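Side-chain contacts in glycine cleavage system H protein (Mycobacterium tuberculosis, PDB 3IFT), which probably shuttles the methylamine group of glycine from the P protein to the T protein of the glycine cleavage system on a covalently bound lipoyl cofactor: residues 23-28 and 79-84; 64-69 and 111-116; 91-94 and 98-101. All coordinates share one frame; numbering follows the deposited sequence.

Contact 1: 23-28 and 79-84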
loop_
_atom_site.group_PDB
_atom_site.type_symbol
_atom_site.label_atom_id
_atom_site.label_comp_id
_atom_site.label_asym_id
_atom_site.label_seq_id
_atom_site.Cartn_x
_atom_site.Cartn_y
_atom_site.Cartn_z
ATOM N N GLU A 23 3.107 -4.196 -0.477
ATOM C CA GLU A 23 2.075 -3.279 -0.104
ATOM C C GLU A 23 1.195 -3.947 0.884
ATOM O O GLU A 23 1.092 -5.166 0.910
ATOM C CB GLU A 23 1.309 -2.806 -1.304
ATOM C CG GLU A 23 2.182 -1.846 -2.091
ATOM C CD GLU A 23 1.601 -1.409 -3.406
ATOM O OE1 GLU A 23 0.361 -1.321 -3.512
ATOM O OE2 GLU A 23 2.401 -1.152 -4.330
ATOM N N TRP A 24 0.580 -3.135 1.725
ATOM C CA TRP A 24 -0.393 -3.662 2.648
ATOM C C TRP A 24 -1.714 -3.043 2.302
ATOM O O TRP A 24 -1.780 -1.988 1.681
ATOM C CB TRP A 24 -0.019 -3.426 4.111
ATOM C CG TRP A 24 0.240 -2.016 4.474
ATOM C CD1 TRP A 24 1.452 -1.394 4.469
ATOM C CD2 TRP A 24 -0.718 -1.024 4.871
ATOM N NE1 TRP A 24 1.315 -0.073 4.881
ATOM C CE2 TRP A 24 0.000 0.183 5.128
ATOM C CE3 TRP A 24 -2.098 -1.024 5.031
ATOM C CZ2 TRP A 24 -0.637 1.382 5.507
ATOM C CZ3 TRP A 24 -2.715 0.138 5.438
ATOM C CH2 TRP A 24 -1.985 1.336 5.656
ATOM N N ILE A 25 -2.755 -3.730 2.726
ATOM C CA ILE A 25 -4.124 -3.379 2.392
ATOM C C ILE A 25 -4.888 -3.585 3.663
ATOM O O ILE A 25 -4.897 -4.700 4.222
ATOM C CB ILE A 25 -4.690 -4.282 1.285
ATOM C CG1 ILE A 25 -3.840 -4.139 0.029
ATOM C CG2 ILE A 25 -6.171 -3.904 0.982
ATOM C CD1 ILE A 25 -2.803 -5.228 -0.162
ATOM N N ARG A 26 -5.446 -2.485 4.153
ATOM C CA ARG A 26 -6.324 -2.507 5.289
ATOM C C ARG A 26 -7.754 -2.233 4.864
ATOM O O ARG A 26 -8.042 -1.205 4.253
ATOM C CB ARG A 26 -5.926 -1.452 6.294
ATOM C CG ARG A 26 -6.782 -1.513 7.543
ATOM C CD ARG A 26 -6.399 -0.399 8.505
ATOM N NE ARG A 26 -5.099 -0.678 9.059
ATOM C CZ ARG A 26 -4.033 0.107 8.996
ATOM N NH1 ARG A 26 -4.098 1.320 8.464
ATOM N NH2 ARG A 26 -2.889 -0.323 9.536
ATOM N N ARG A 27 -8.667 -3.109 5.231
ATOM C CA ARG A 27 -10.061 -2.812 4.926
ATOM C C ARG A 27 -10.516 -1.718 5.864
ATOM O O ARG A 27 -10.622 -1.942 7.043
ATOM C CB ARG A 27 -10.927 -4.036 5.113
ATOM C CG ARG A 27 -12.372 -3.704 4.903
ATOM C CD ARG A 27 -13.193 -4.959 4.814
ATOM N NE ARG A 27 -14.374 -4.725 3.989
ATOM C CZ ARG A 27 -14.985 -5.660 3.282
ATOM N NH1 ARG A 27 -14.534 -6.917 3.305
ATOM N NH2 ARG A 27 -16.059 -5.342 2.566
ATOM N N SER A 28 -10.739 -0.525 5.353
ATOM C CA SER A 28 -11.125 0.565 6.229
ATOM C C SER A 28 -12.650 0.721 6.286
ATOM O O SER A 28 -13.192 1.325 7.204
ATOM C CB SER A 28 -10.455 1.867 5.810
ATOM O OG SER A 28 -10.419 2.015 4.419
ATOM N N TYR A 79 1.791 -0.315 -6.822
ATOM C CA TYR A 79 0.752 -0.968 -7.610
ATOM C C TYR A 79 -0.582 -0.896 -6.884
ATOM O O TYR A 79 -0.631 -0.943 -5.672
ATOM C CB TYR A 79 1.117 -2.412 -7.827
ATOM C CG TYR A 79 2.447 -2.583 -8.472
ATOM C CD1 TYR A 79 2.597 -2.423 -9.840
ATOM C CD2 TYR A 79 3.575 -2.831 -7.719
ATOM C CE1 TYR A 79 3.814 -2.559 -10.444
ATOM C CE2 TYR A 79 4.807 -2.969 -8.329
ATOM C CZ TYR A 79 4.903 -2.833 -9.692
ATOM O OH TYR A 79 6.109 -2.974 -10.308
ATOM N N ALA A 80 -1.661 -0.769 -7.641
ATOM C CA ALA A 80 -2.999 -0.905 -7.095
ATOM C C ALA A 80 -3.129 -2.371 -6.655
ATOM O O ALA A 80 -2.986 -3.284 -7.476
ATOM C CB ALA A 80 -4.043 -0.507 -8.137
ATOM N N PRO A 81 -3.293 -2.623 -5.333
ATOM C CA PRO A 81 -3.431 -4.025 -4.968
ATOM C C PRO A 81 -4.794 -4.580 -5.390
ATOM O O PRO A 81 -4.929 -5.761 -5.594
ATOM C CB PRO A 81 -3.314 -4.003 -3.420
ATOM C CG PRO A 81 -2.919 -2.627 -3.086
ATOM C CD PRO A 81 -3.464 -1.769 -4.149
ATOM N N ILE A 82 -5.768 -3.693 -5.541
ATOM C CA ILE A 82 -7.102 -4.048 -6.006
ATOM C C ILE A 82 -7.593 -3.022 -6.999
ATOM O O ILE A 82 -7.017 -1.959 -7.134
ATOM C CB ILE A 82 -8.112 -4.145 -4.840
ATOM C CG1 ILE A 82 -8.277 -2.811 -4.119
ATOM C CG2 ILE A 82 -7.709 -5.264 -3.890
ATOM C CD1 ILE A 82 -9.692 -2.589 -3.462
ATOM N N SER A 83 -8.631 -3.391 -7.730
ATOM C CA SER A 83 -9.274 -2.498 -8.650
ATOM C C SER A 83 -10.229 -1.649 -7.867
ATOM O O SER A 83 -10.897 -2.111 -6.945
ATOM C CB SER A 83 -10.047 -3.276 -9.737
ATOM O OG SER A 83 -9.131 -3.986 -10.537
ATOM N N GLY A 84 -10.288 -0.391 -8.224
ATOM C CA GLY A 84 -11.251 0.493 -7.589
ATOM C C GLY A 84 -10.930 1.894 -8.030
ATOM O O GLY A 84 -10.427 2.096 -9.112
#
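Glu23 and Ile25, on a strand of the larger antiparallel sheet, meet Tyr79, at the end of strand 75-79 of the smaller sheet, and Pro81 in the loop after it. The polar half is a side chain-to-backbone bond: Tyr79 N donates to Glu23 OE2 over 2.7 Å. Its N-H...O angle of 171° is nearly straight, and the carboxyl group uses the syn lone pair of OE2. Glu23 reaches this amide because its chain is extended beyond CG, with CG beside the backbone N (chi1 -73°). Glu23 OE1 also lies 2.4 Å from Tyr79 O, too short a separation of two oxygens to interpret with confidence. The loop between strands 75-79 and 84-89 carries the chain from the smaller sheet to the larger, so the contact falls at the crossing between the two sheets of the barrel-sandwich hybrid of lipoyl-type domains. Here Pro81 provides the apolar half. Its CB lies 3.5 Å from Ile25 CG1, closer than ordinary van der Waals spacing, and likewise 3.5 Å from Ile25 CD1, the two side chains sliding past each other in opposite directions. Pro81 CG sits 3.6 Å from Glu23 OE1, which places the ring against both strand residues. Val35 of the adjoining strand 32-37 touches both Glu23 and Pro81.

Contact 2: 64-69 and 111-116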
loop_
_atom_site.group_PDB
_atom_site.type_symbol
_atom_site.label_atom_id
_atom_site.label_comp_id
_atom_site.label_asym_id
_atom_site.label_seq_id
_atom_site.Cartn_x
_atom_site.Cartn_y
_atom_site.Cartn_z
ATOM N N GLU A 64 -1.966 -2.574 -11.360
ATOM C CA GLU A 64 -1.592 -1.424 -12.159
ATOM C C GLU A 64 -0.627 -0.534 -11.386
ATOM O O GLU A 64 -0.886 -0.232 -10.237
ATOM C CB GLU A 64 -2.849 -0.612 -12.457
ATOM C CG GLU A 64 -2.650 0.590 -13.362
ATOM C CD GLU A 64 -3.936 1.367 -13.523
ATOM O OE1 GLU A 64 -5.010 0.752 -13.410
ATOM O OE2 GLU A 64 -3.878 2.589 -13.746
ATOM N N THR A 65 0.446 -0.075 -12.048
ATOM C CA THR A 65 1.347 0.903 -11.444
ATOM C C THR A 65 0.580 2.206 -11.345
ATOM O O THR A 65 0.112 2.722 -12.357
ATOM C CB THR A 65 2.608 1.123 -12.304
ATOM O OG1 THR A 65 3.238 -0.128 -12.516
ATOM C CG2 THR A 65 3.589 2.092 -11.631
ATOM N N PHE A 66 0.400 2.726 -10.147
ATOM C CA PHE A 66 -0.226 4.044 -9.991
ATOM C C PHE A 66 0.617 5.016 -9.207
ATOM O O PHE A 66 0.171 6.072 -8.825
ATOM C CB PHE A 66 -1.647 3.972 -9.417
ATOM C CG PHE A 66 -1.779 3.333 -8.058
ATOM C CD1 PHE A 66 -0.702 2.936 -7.289
ATOM C CD2 PHE A 66 -3.044 3.181 -7.528
ATOM C CE1 PHE A 66 -0.901 2.352 -6.042
ATOM C CE2 PHE A 66 -3.240 2.625 -6.287
ATOM C CZ PHE A 66 -2.157 2.203 -5.544
ATOM N N GLY A 67 1.869 4.674 -8.978
ATOM C CA GLY A 67 2.702 5.573 -8.232
ATOM C C GLY A 67 4.078 5.014 -8.029
ATOM O O GLY A 67 4.448 3.988 -8.574
ATOM N N GLU A 68 4.829 5.704 -7.202
ATOM C CA GLU A 68 6.147 5.276 -6.901
ATOM C C GLU A 68 6.486 5.891 -5.588
ATOM O O GLU A 68 5.956 6.933 -5.198
ATOM C CB GLU A 68 7.142 5.706 -7.995
ATOM C CG GLU A 68 7.294 7.204 -8.150
ATOM C CD GLU A 68 8.568 7.605 -8.881
ATOM O OE1 GLU A 68 8.935 6.924 -9.880
ATOM O OE2 GLU A 68 9.197 8.614 -8.446
ATOM N N VAL A 69 7.360 5.206 -4.888
ATOM C CA VAL A 69 7.904 5.685 -3.659
ATOM C C VAL A 69 9.417 5.702 -3.894
ATOM O O VAL A 69 9.978 4.794 -4.506
ATOM C CB VAL A 69 7.523 4.786 -2.490
ATOM C CG1 VAL A 69 8.053 3.358 -2.742
ATOM C CG2 VAL A 69 8.059 5.379 -1.235
ATOM N N LEU A 111 -2.628 5.736 0.347
ATOM C CA LEU A 111 -3.876 6.030 -0.334
ATOM C C LEU A 111 -4.932 5.018 0.006
ATOM O O LEU A 111 -4.649 3.957 0.579
ATOM C CB LEU A 111 -3.680 6.067 -1.854
ATOM C CG LEU A 111 -3.246 4.834 -2.639
ATOM C CD1 LEU A 111 -4.296 3.743 -2.630
ATOM C CD2 LEU A 111 -2.978 5.247 -4.109
ATOM N N ASP A 112 -6.156 5.361 -0.363
ATOM C CA ASP A 112 -7.278 4.498 -0.182
ATOM C C ASP A 112 -7.806 4.179 -1.540
ATOM O O ASP A 112 -7.802 5.020 -2.437
ATOM C CB ASP A 112 -8.403 5.181 0.578
ATOM C CG ASP A 112 -8.089 5.415 1.992
ATOM O OD1 ASP A 112 -7.072 4.886 2.518
ATOM O OD2 ASP A 112 -8.867 6.168 2.593
ATOM N N ILE A 113 -8.302 2.971 -1.686
ATOM C CA ILE A 113 -8.961 2.601 -2.919
ATOM C C ILE A 113 -10.361 2.276 -2.467
ATOM O O ILE A 113 -10.568 1.625 -1.452
ATOM C CB ILE A 113 -8.274 1.429 -3.655
ATOM C CG1 ILE A 113 -6.822 1.821 -3.996
ATOM C CG2 ILE A 113 -9.068 1.054 -4.904
ATOM C CD1 ILE A 113 -5.942 0.691 -4.474
ATOM N N GLN A 114 -11.324 2.843 -3.168
ATOM C CA GLN A 114 -12.711 2.586 -2.867
ATOM C C GLN A 114 -13.210 1.723 -4.013
ATOM O O GLN A 114 -12.864 1.957 -5.163
ATOM C CB GLN A 114 -13.473 3.905 -2.786
ATOM C CG GLN A 114 -14.846 3.797 -2.232
ATOM C CD GLN A 114 -15.518 5.151 -2.056
ATOM O OE1 GLN A 114 -14.964 6.182 -2.405
ATOM N NE2 GLN A 114 -16.739 5.140 -1.528
ATOM N N VAL A 115 -13.972 0.704 -3.677
ATOM C CA VAL A 115 -14.539 -0.182 -4.665
ATOM C C VAL A 115 -16.028 0.033 -4.642
ATOM O O VAL A 115 -16.667 0.180 -3.585
ATOM C CB VAL A 115 -14.222 -1.668 -4.402
ATOM C CG1 VAL A 115 -12.805 -1.821 -3.824
ATOM C CG2 VAL A 115 -15.249 -2.275 -3.462
ATOM N N ASP A 116 -16.573 0.104 -5.830
ATOM C CA ASP A 116 -17.959 -0.136 -6.007
ATOM C C ASP A 116 -18.099 -1.508 -6.662
ATOM O O ASP A 116 -17.629 -1.705 -7.799
ATOM C CB ASP A 116 -18.556 0.947 -6.894
ATOM C CG ASP A 116 -19.982 1.185 -6.576
ATOM O OD1 ASP A 116 -20.266 1.322 -5.361
ATOM O OD2 ASP A 116 -20.810 1.214 -7.516
#
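The backbones at Phe66 and Leu111 stand well apart, CA to CA 10.5 Å, and no hydrogen bond joins segments 64-69 and 111-116, which belong to different antiparallel sheets. A classic beta bulge sets Phe66 and Gly67 together opposite Leu78 of strand 75-79, and the Phe66 side chain projects from it to span the gap, its chi1 of 60° carrying the ring toward Leu111. Leu111 comes from the opposite direction and lays CD2 over one face of the ring. The methyl is 3.8 Å from the centroid of the Phe66 ring and 29° off the ring normal, which fits a CH-pi contact. It is displaced from the centre toward the CE2-CZ bond, with Leu111 CD2 3.4 Å from Phe66 CE2 and 3.5 Å from Phe66 CZ. Ile113 takes the edge instead: its CD1 lies near the plane of the ring, 3.8 Å from Phe66 CE2. Pro54, in a loop, touches both Phe66 and Leu111, and Pro81 lies against Ile113. With only apolar carbons meeting and no hydrogen bond across, the two sheets of the barrel-sandwich hybrid are held together here by dispersion and one CH-pi contact, which depend on close fit more than on bond direction.

Contact 3: 91-94 and 98-101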
loop_
_atom_site.group_PDB
_atom_site.type_symbol
_atom_site.label_atom_id
_atom_site.label_comp_id
_atom_site.label_asym_id
_atom_site.label_seq_id
_atom_site.Cartn_x
_atom_site.Cartn_y
_atom_site.Cartn_z
ATOM N N SER A 91 -1.979 13.192 2.294
ATOM C CA SER A 91 -1.357 14.487 1.994
ATOM C C SER A 91 -0.136 14.795 2.850
ATOM O O SER A 91 0.706 15.613 2.476
ATOM C CB SER A 91 -2.365 15.659 2.074
ATOM O OG SER A 91 -2.786 15.935 3.393
ATOM N N ASP A 92 -0.051 14.146 4.001
ATOM C CA ASP A 92 1.070 14.349 4.903
ATOM C C ASP A 92 2.410 14.017 4.309
ATOM O O ASP A 92 3.444 14.570 4.739
ATOM C CB ASP A 92 0.890 13.537 6.164
ATOM C CG ASP A 92 -0.279 13.990 6.970
ATOM O OD1 ASP A 92 -0.724 15.135 6.793
ATOM O OD2 ASP A 92 -0.726 13.215 7.809
ATOM N N LEU A 93 2.405 13.135 3.313
ATOM C CA LEU A 93 3.641 12.631 2.738
ATOM C C LEU A 93 4.284 13.650 1.852
ATOM O O LEU A 93 5.462 13.506 1.493
ATOM C CB LEU A 93 3.384 11.348 1.932
ATOM C CG LEU A 93 2.699 10.226 2.688
ATOM C CD1 LEU A 93 2.668 8.954 1.870
ATOM C CD2 LEU A 93 3.374 9.990 4.063
ATOM N N ASP A 94 3.529 14.689 1.496
ATOM C CA ASP A 94 4.071 15.779 0.690
ATOM C C ASP A 94 5.199 16.456 1.454
ATOM O O ASP A 94 6.269 16.681 0.906
ATOM C CB ASP A 94 2.994 16.823 0.360
ATOM C CG ASP A 94 3.463 17.831 -0.665
ATOM O OD1 ASP A 94 4.201 17.433 -1.591
ATOM O OD2 ASP A 94 3.085 19.018 -0.553
ATOM N N GLN A 98 8.826 10.726 5.132
ATOM C CA GLN A 98 9.394 9.703 5.996
ATOM C C GLN A 98 8.404 9.129 6.999
ATOM O O GLN A 98 8.732 8.208 7.695
ATOM C CB GLN A 98 10.640 10.197 6.722
ATOM C CG GLN A 98 11.864 10.213 5.808
ATOM C CD GLN A 98 13.102 10.744 6.505
ATOM O OE1 GLN A 98 13.237 10.619 7.724
ATOM N NE2 GLN A 98 13.976 11.368 5.750
ATOM N N LEU A 99 7.194 9.648 7.051
ATOM C CA LEU A 99 6.092 8.933 7.717
ATOM C C LEU A 99 5.952 7.517 7.202
ATOM O O LEU A 99 5.555 6.611 7.939
ATOM C CB LEU A 99 4.766 9.665 7.529
ATOM C CG LEU A 99 4.625 10.968 8.315
ATOM C CD1 LEU A 99 3.398 11.720 7.853
ATOM C CD2 LEU A 99 4.558 10.661 9.815
ATOM N N VAL A 100 6.218 7.335 5.919
ATOM C CA VAL A 100 6.196 6.000 5.313
ATOM C C VAL A 100 7.209 5.106 6.020
ATOM O O VAL A 100 6.933 3.952 6.368
ATOM C CB VAL A 100 6.483 6.102 3.795
ATOM C CG1 VAL A 100 6.529 4.730 3.158
ATOM C CG2 VAL A 100 5.412 6.940 3.116
ATOM N N ASN A 101 8.379 5.661 6.296
ATOM C CA ASN A 101 9.415 4.920 7.034
ATOM C C ASN A 101 9.132 4.809 8.519
ATOM O O ASN A 101 9.313 3.768 9.121
ATOM C CB ASN A 101 10.748 5.648 6.916
ATOM C CG ASN A 101 11.173 5.839 5.530
ATOM O OD1 ASN A 101 11.168 6.964 5.019
ATOM N ND2 ASN A 101 11.627 4.760 4.894
#
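Leu93 and Val100 cross at about a right angle, and this pair forms the inner side of the contact between a weakly bonded helical turn near 92-94 and the short helix 99-102. The nearest atoms are Leu93 CD1 and Val100 CG2, 3.6 Å apart, while the second branch, Leu93 CD2, stays within 3.8 Å of the same Val100 CG2, so one valine methyl meets both leucine methyls. Leu99 passes Leu93 at a slant: its CB, rather than a branch end, makes the closer approach, 3.7 Å from Leu93 CD2. Leu93 brings CD2 to both Leu99 and Val100 with CG anti to its carbonyl carbon (chi1 -55°). Farther out, Leu99 turns its CD1 to Asp92, where it lies 3.5 Å from Asp92 CB and so meets the aliphatic root of that side chain. No hydrogen bond joins the two segments. Leu110 touches both Leu93 and Val100 from a loop. Asn101, by hydrogen bonds to Gln42, Gly46 and Val48, ties the second turn to helix 39-45, the turn after it and the start of strand 48-52. Both helical elements belong to the connection between antiparallel neighbours 84-89 and 111-114 of the larger sheet in the lipoyl-type domain of H protein, and there they pack on Val51 and Val48 of the other sheet.

Overall arrangement
Contacts 1 and 2 lie in the buried middle of the protein, their centres about 7 Å apart, and they touch: Ala80 and Glu64 are probably hydrogen-bonded through their backbones, and Ile82 packs on Val115. Both link elements of the two sheets, but contact 1 mixes a hydrogen bond from a backbone N-H to a glutamate side chain with apolar contact, whereas contact 2 relies wholly on ring and methyl groups. Contact 3 is farther out and partly exposed, its centre about 18 Å from that of contact 1 and 16 Å from that of contact 2. It joins helical turns close in sequence, and both its segments fall in the chain between those of contact 2; its apolar interior ends at an exposed aspartate.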